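Local atomic coordinates of glycoside Hydrolase (Bacteroides uniformis, PDB entry 5TA0), a protein that probably hydrolyses agarose-type galactans as a GH86 glycoside hydrolase, and is seen here as an engineered variant with neoagarooctaose bound. Residues Val33-Gly38 with Glu523-Val528; Val40-Arg45 with Lys421-Glu426. One frame throughout, in Å; residues are numbered along the deposited sequence.

Contact 1. Residues Val33-Gly38 with Glu523-Val528. With SO4 (sulfate ion), chain D; EDO (1,2-ethanediol), chain R.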
loop_
_atom_site.group_PDB
_atom_site.type_symbol
_atom_site.label_atom_id
_atom_site.label_comp_id
_atom_site.label_asym_id
_atom_site.label_seq_id
_atom_site.Cartn_x
_atom_site.Cartn_y
_atom_site.Cartn_z
ATOM N N VAL A 33 5.365 -15.928 21.204
ATOM C CA VAL A 33 5.044 -16.697 19.989
ATOM C C VAL A 33 5.375 -15.874 18.755
ATOM O O VAL A 33 4.637 -14.931 18.440
ATOM C CB VAL A 33 3.562 -17.137 19.963
ATOM C CG1 VAL A 33 3.262 -17.994 18.735
ATOM C CG2 VAL A 33 3.209 -17.863 21.261
ATOM N N LYS A 34 6.467 -16.212 18.088
ATOM C CA LYS A 34 6.836 -15.548 16.840
ATOM C C LYS A 34 5.779 -15.796 15.776
ATOM O O LYS A 34 5.282 -16.905 15.641
ATOM C CB LYS A 34 8.180 -16.081 16.361
ATOM C CG LYS A 34 8.783 -15.334 15.174
ATOM C CD LYS A 34 10.245 -15.703 14.967
ATOM C CE LYS A 34 10.443 -17.148 14.598
ATOM N NZ LYS A 34 11.904 -17.470 14.649
ATOM N N HIS A 35 5.424 -14.752 15.018
ATOM C CA HIS A 35 4.546 -14.904 13.838
ATOM C C HIS A 35 5.416 -14.800 12.591
ATOM O O HIS A 35 5.845 -13.713 12.223
ATOM C CB HIS A 35 3.463 -13.829 13.861
ATOM C CG HIS A 35 2.453 -13.938 12.743
ATOM N ND1 HIS A 35 1.245 -13.278 12.792
ATOM C CD2 HIS A 35 2.453 -14.627 11.570
ATOM C CE1 HIS A 35 0.558 -13.537 11.699
ATOM N NE2 HIS A 35 1.265 -14.347 10.936
ATOM N N LYS A 36 5.680 -15.944 11.971
ATOM C CA LYS A 36 6.498 -16.045 10.761
ATOM C C LYS A 36 5.579 -16.123 9.551
ATOM O O LYS A 36 4.552 -16.807 9.587
ATOM C CB LYS A 36 7.379 -17.303 10.821
ATOM C CG LYS A 36 8.376 -17.415 9.678
ATOM C CD LYS A 36 9.460 -18.448 9.954
ATOM C CE LYS A 36 8.859 -19.829 10.109
ATOM N NZ LYS A 36 9.948 -20.836 10.141
ATOM N N LEU A 37 5.960 -15.435 8.485
ATOM C CA LEU A 37 5.196 -15.450 7.229
ATOM C C LEU A 37 6.209 -15.479 6.120
ATOM O O LEU A 37 6.937 -14.522 5.914
ATOM C CB LEU A 37 4.292 -14.223 7.168
ATOM C CG LEU A 37 3.439 -14.031 5.918
ATOM C CD1 LEU A 37 2.519 -15.209 5.628
ATOM C CD2 LEU A 37 2.629 -12.746 6.015
ATOM N N GLY A 38 6.317 -16.610 5.424
ATOM C CA GLY A 38 7.431 -16.811 4.499
ATOM C C GLY A 38 8.724 -16.776 5.288
ATOM O O GLY A 38 8.835 -17.415 6.335
ATOM N N GLU A 523 8.324 -19.897 21.008
ATOM C CA GLU A 523 7.422 -20.676 20.163
ATOM C C GLU A 523 7.305 -19.931 18.830
ATOM O O GLU A 523 7.640 -18.753 18.735
ATOM C CB GLU A 523 6.048 -20.846 20.789
ATOM C CG GLU A 523 6.045 -21.509 22.163
ATOM C CD GLU A 523 6.430 -22.970 22.145
ATOM O OE1 GLU A 523 6.615 -23.586 21.077
ATOM O OE2 GLU A 523 6.534 -23.545 23.261
ATOM N N THR A 524 6.835 -20.659 17.831
ATOM C CA THR A 524 6.582 -20.110 16.497
ATOM C C THR A 524 5.189 -20.480 15.994
ATOM O O THR A 524 4.764 -21.649 16.060
ATOM C CB THR A 524 7.627 -20.628 15.501
ATOM O OG1 THR A 524 8.915 -20.184 15.915
ATOM C CG2 THR A 524 7.388 -20.099 14.085
ATOM N N MET A 525 4.498 -19.482 15.441
ATOM C CA MET A 525 3.289 -19.680 14.640
ATOM C C MET A 525 3.689 -19.322 13.219
ATOM O O MET A 525 4.100 -18.172 12.958
ATOM C CB MET A 525 2.149 -18.786 15.099
ATOM C CG MET A 525 0.892 -18.949 14.261
ATOM S SD MET A 525 -0.419 -17.807 14.709
ATOM C CE MET A 525 0.259 -16.248 14.109
ATOM N N GLU A 526 3.643 -20.309 12.326
ATOM C CA GLU A 526 3.936 -20.083 10.924
ATOM C C GLU A 526 2.660 -19.993 10.132
ATOM O O GLU A 526 1.851 -20.926 10.090
ATOM C CB GLU A 526 4.812 -21.191 10.341
ATOM C CG GLU A 526 5.177 -20.912 8.908
ATOM C CD GLU A 526 6.245 -21.827 8.361
ATOM O OE1 GLU A 526 6.816 -22.634 9.140
ATOM O OE2 GLU A 526 6.510 -21.706 7.138
ATOM N N GLU A 527 2.493 -18.857 9.478
ATOM C CA GLU A 527 1.359 -18.622 8.584
ATOM C C GLU A 527 1.729 -18.979 7.180
ATOM O O GLU A 527 2.788 -18.567 6.690
ATOM C CB GLU A 527 0.939 -17.162 8.653
ATOM C CG GLU A 527 -0.181 -16.795 7.688
ATOM C CD GLU A 527 -0.521 -15.325 7.691
ATOM O OE1 GLU A 527 -0.046 -14.574 8.573
ATOM O OE2 GLU A 527 -1.261 -14.910 6.756
ATOM N N VAL A 528 0.860 -19.760 6.525
ATOM C CA VAL A 528 1.002 -20.057 5.101
ATOM C C VAL A 528 -0.337 -19.782 4.433
ATOM O O VAL A 528 -1.396 -20.166 4.956
ATOM C CB VAL A 528 1.484 -21.514 4.841
ATOM C CG1 VAL A 528 1.752 -21.740 3.382
ATOM C CG2 VAL A 528 2.785 -21.800 5.594
HETATM S S SO4 D . 11.594 -21.154 13.621
HETATM O O1 SO4 D . 12.852 -21.758 14.075
HETATM O O2 SO4 D . 10.467 -22.041 13.938
HETATM O O3 SO4 D . 11.379 -19.930 14.397
HETATM O O4 SO4 D . 11.746 -20.923 12.199
HETATM C C1 EDO R . 11.146 -19.624 18.690
HETATM O O1 EDO R . 10.595 -18.531 17.950
HETATM C C2 EDO R . 12.313 -20.228 17.918
HETATM O O2 EDO R . 12.153 -21.648 17.841
HETATM O O HOH W 1 5.205 -19.198 5.907
HETATM O O HOH W 2 4.273 -18.610 4.126
#
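H35 NE2 donates a hydrogen bond of 2.7 Å to E527 OE1; the oxygen offers its anti lone pair and lies close to the plane of the imidazole. The bond spans a parallel pair of β-strands, 34-37 being the edge strand of a five-stranded mixed sheet and 523-528 its neighbour. The other carboxylate oxygen of E527 is held by Q638 on strand 631-642. Backbone bonds pair the strands in regular parallel fashion; M525 N, for one, reaches K34 O at 2.7 Å, nearly in line. On the face carrying K34, T524, K36 and E526, a sulfate, probably from the crystallisation liquor, accepts a bond from K34; K36 reaches it too and, in a long salt bridge, E526, in one of its two modelled conformers. On the other face, the M525 chain, extended to SD and bent at its last torsion (chi3 71°), lays CE over the centre of the H35 ring as a CH-pi contact. With an alanine here in place of the histidine, E527 OE1 would probably lose its ring donor, and the M525 methyl the face it covers. L37 lies alongside E527, pointing the same way, with CD1 3.7 Å from E527 CD. At the corner where the chain enters the strand, V33 CG1 rests 3.9 Å from M525 CB.

Contact 2. Residues Val40-Arg45 with Lys421-Glu426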
loop_
_atom_site.group_PDB
_atom_site.type_symbol
_atom_site.label_atom_id
_atom_site.label_comp_id
_atom_site.label_asym_id
_atom_site.label_seq_id
_atom_site.Cartn_x
_atom_site.Cartn_y
_atom_site.Cartn_z
ATOM N N VAL A 40 9.700 -13.808 6.480
ATOM C CA VAL A 40 9.586 -12.539 7.198
ATOM C C VAL A 40 9.158 -12.782 8.624
ATOM O O VAL A 40 8.110 -13.374 8.894
ATOM C CB VAL A 40 8.581 -11.572 6.546
ATOM C CG1 VAL A 40 8.565 -10.258 7.328
ATOM C CG2 VAL A 40 8.942 -11.309 5.098
ATOM N N THR A 41 9.988 -12.325 9.545
ATOM C CA THR A 41 9.682 -12.399 10.960
ATOM C C THR A 41 9.768 -11.050 11.695
ATOM O O THR A 41 9.516 -11.026 12.896
ATOM C CB THR A 41 10.647 -13.372 11.685
ATOM O OG1 THR A 41 11.976 -12.871 11.594
ATOM C CG2 THR A 41 10.595 -14.738 11.090
ATOM N N GLU A 42 10.115 -9.971 10.994
ATOM C CA GLU A 42 10.380 -8.682 11.637
ATOM C C GLU A 42 9.648 -7.554 10.949
ATOM O O GLU A 42 9.363 -7.629 9.749
ATOM C CB GLU A 42 11.872 -8.370 11.632
ATOM C CG GLU A 42 12.707 -9.359 12.436
ATOM C CD GLU A 42 14.182 -8.992 12.516
ATOM O OE1 GLU A 42 14.684 -8.210 11.691
ATOM O OE2 GLU A 42 14.856 -9.515 13.424
ATOM N N PHE A 43 9.367 -6.497 11.701
ATOM C CA PHE A 43 8.816 -5.274 11.118
ATOM C C PHE A 43 9.875 -4.664 10.227
ATOM O O PHE A 43 11.051 -4.637 10.577
ATOM C CB PHE A 43 8.429 -4.268 12.216
ATOM C CG PHE A 43 7.621 -3.094 11.731
ATOM C CD1 PHE A 43 6.456 -3.285 10.988
ATOM C CD2 PHE A 43 8.040 -1.794 11.996
ATOM C CE1 PHE A 43 5.698 -2.198 10.568
ATOM C CE2 PHE A 43 7.288 -0.720 11.560
ATOM C CZ PHE A 43 6.121 -0.921 10.866
ATOM N N ASN A 44 9.470 -4.198 9.066
ATOM C CA ASN A 44 10.384 -3.594 8.108
ATOM C C ASN A 44 10.107 -2.091 8.054
ATOM O O ASN A 44 9.199 -1.636 7.322
ATOM C CB ASN A 44 10.177 -4.283 6.760
ATOM C CG ASN A 44 11.215 -3.896 5.742
ATOM O OD1 ASN A 44 11.706 -2.775 5.703
ATOM N ND2 ASN A 44 11.547 -4.843 4.868
ATOM N N ARG A 45 10.836 -1.310 8.837
ATOM C CA ARG A 45 10.581 0.135 8.880
ATOM C C ARG A 45 10.769 0.815 7.523
ATOM O O ARG A 45 9.930 1.583 7.119
ATOM C CB ARG A 45 11.364 0.859 9.984
ATOM C CG ARG A 45 10.915 0.548 11.387
ATOM C CD ARG A 45 11.592 1.446 12.397
ATOM N NE ARG A 45 11.257 2.864 12.258
ATOM C CZ ARG A 45 10.177 3.463 12.763
ATOM N NH1 ARG A 45 9.254 2.782 13.457
ATOM N NH2 ARG A 45 10.026 4.779 12.570
ATOM N N LYS A 421 9.493 -1.543 16.041
ATOM C CA LYS A 421 10.376 -2.441 15.307
ATOM C C LYS A 421 10.411 -3.731 16.113
ATOM O O LYS A 421 9.953 -3.790 17.253
ATOM C CB LYS A 421 11.795 -1.874 15.127
ATOM C CG LYS A 421 12.589 -1.704 16.430
ATOM C CD LYS A 421 13.985 -1.112 16.219
ATOM C CE LYS A 421 13.935 0.341 15.829
ATOM N NZ LYS A 421 13.566 1.231 16.951
ATOM N N GLY A 422 10.976 -4.754 15.497
ATOM C CA GLY A 422 11.275 -5.982 16.191
ATOM C C GLY A 422 10.650 -7.204 15.558
ATOM O O GLY A 422 10.134 -7.152 14.427
ATOM N N THR A 423 10.693 -8.309 16.301
ATOM C CA THR A 423 10.211 -9.606 15.826
ATOM C C THR A 423 8.701 -9.664 16.023
ATOM O O THR A 423 8.187 -9.370 17.123
ATOM C CB THR A 423 10.880 -10.752 16.615
ATOM O OG1 THR A 423 12.293 -10.716 16.362
ATOM C CG2 THR A 423 10.311 -12.086 16.253
ATOM N N ARG A 424 7.973 -10.017 14.961
ATOM C CA ARG A 424 6.531 -10.091 15.030
ATOM C C ARG A 424 6.100 -11.231 15.935
ATOM O O ARG A 424 6.655 -12.340 15.840
ATOM C CB ARG A 424 5.949 -10.310 13.640
ATOM C CG ARG A 424 4.456 -10.051 13.515
ATOM C CD ARG A 424 4.002 -10.244 12.081
ATOM N NE ARG A 424 2.587 -9.980 11.909
ATOM C CZ ARG A 424 1.849 -10.471 10.914
ATOM N NH1 ARG A 424 2.389 -11.272 9.997
ATOM N NH2 ARG A 424 0.551 -10.200 10.861
ATOM N N VAL A 425 5.080 -10.980 16.749
ATOM C CA VAL A 425 4.526 -11.990 17.631
ATOM C C VAL A 425 3.032 -12.075 17.451
ATOM O O VAL A 425 2.378 -11.135 16.949
ATOM C CB VAL A 425 4.928 -11.790 19.122
ATOM C CG1 VAL A 425 6.417 -11.991 19.283
ATOM C CG2 VAL A 425 4.476 -10.416 19.638
ATOM N N GLU A 426 2.471 -13.198 17.857
ATOM C CA GLU A 426 1.056 -13.451 17.652
ATOM C C GLU A 426 0.131 -12.550 18.458
ATOM O O GLU A 426 0.329 -12.354 19.657
ATOM C CB GLU A 426 0.722 -14.894 17.988
ATOM C CG GLU A 426 -0.695 -15.224 17.579
ATOM C CD GLU A 426 -1.301 -16.404 18.264
ATOM O OE1 GLU A 426 -0.767 -16.930 19.257
ATOM O OE2 GLU A 426 -2.375 -16.792 17.759
HETATM O O HOH W 3 5.416 -12.149 9.857
HETATM O O HOH W 4 13.164 -12.575 14.261
HETATM O O HOH W 5 12.309 -4.571 12.918
#
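E42 and T423 sit opposite each other at a single backbone bridge, their side chains slanting across each other in the modelled conformer of E42. Firmer hold comes from the backbone on both sides of E42: R424 N gives its hydrogen to T41 O at 2.8 Å, and F43 N reaches G422 O at 2.9 Å. Water joins the hydroxyls of T41 and T423, while another water links F43 O to G422 N. The CB of F43 points toward 421-426, but with CG anti to the backbone N (chi1 -169°) its ring swings off, leaving CB 4.1 Å from K421 CA; the ring goes on to meet that of Y439. R424 likewise leaves the contact, its extended chain carrying NE to a salt bridge with D437, although a water in the guanidinium plane ties NH1 back to V40 O. R45 and K421 pass with their aliphatic parts, CD and CE, 4.3 Å apart, and each cationic end is engaged elsewhere, R45 by D78 and K421 by the carbonyl of D419. This is an isolated β-bridge, joining the loop before helix 45-48 to the start of strand 423-429 in the large mixed sheet.

From the N terminus, the chain first forms strand 25-30 of the nine-stranded mixed sheet, then turns a corner at V33 into strand 34-37, an edge of the five-stranded sheet. Contact 1 closes a long loop there, bringing in strand 523-538 from 485 residues later. The following loop, 40-45, meets 421-426 in contact 2, whose shorter loop nests inside the first and encloses the strands of the eight-stranded parallel sheet. The two contacts, with centres about 11 Å apart, also touch: H35 N lies 2.8 Å from R424 O, and V33 O lies 2.8 Å from E426 N, both probable hydrogen bonds. Together they bind the N-terminal segment to both mixed sheets just before the barrel begins.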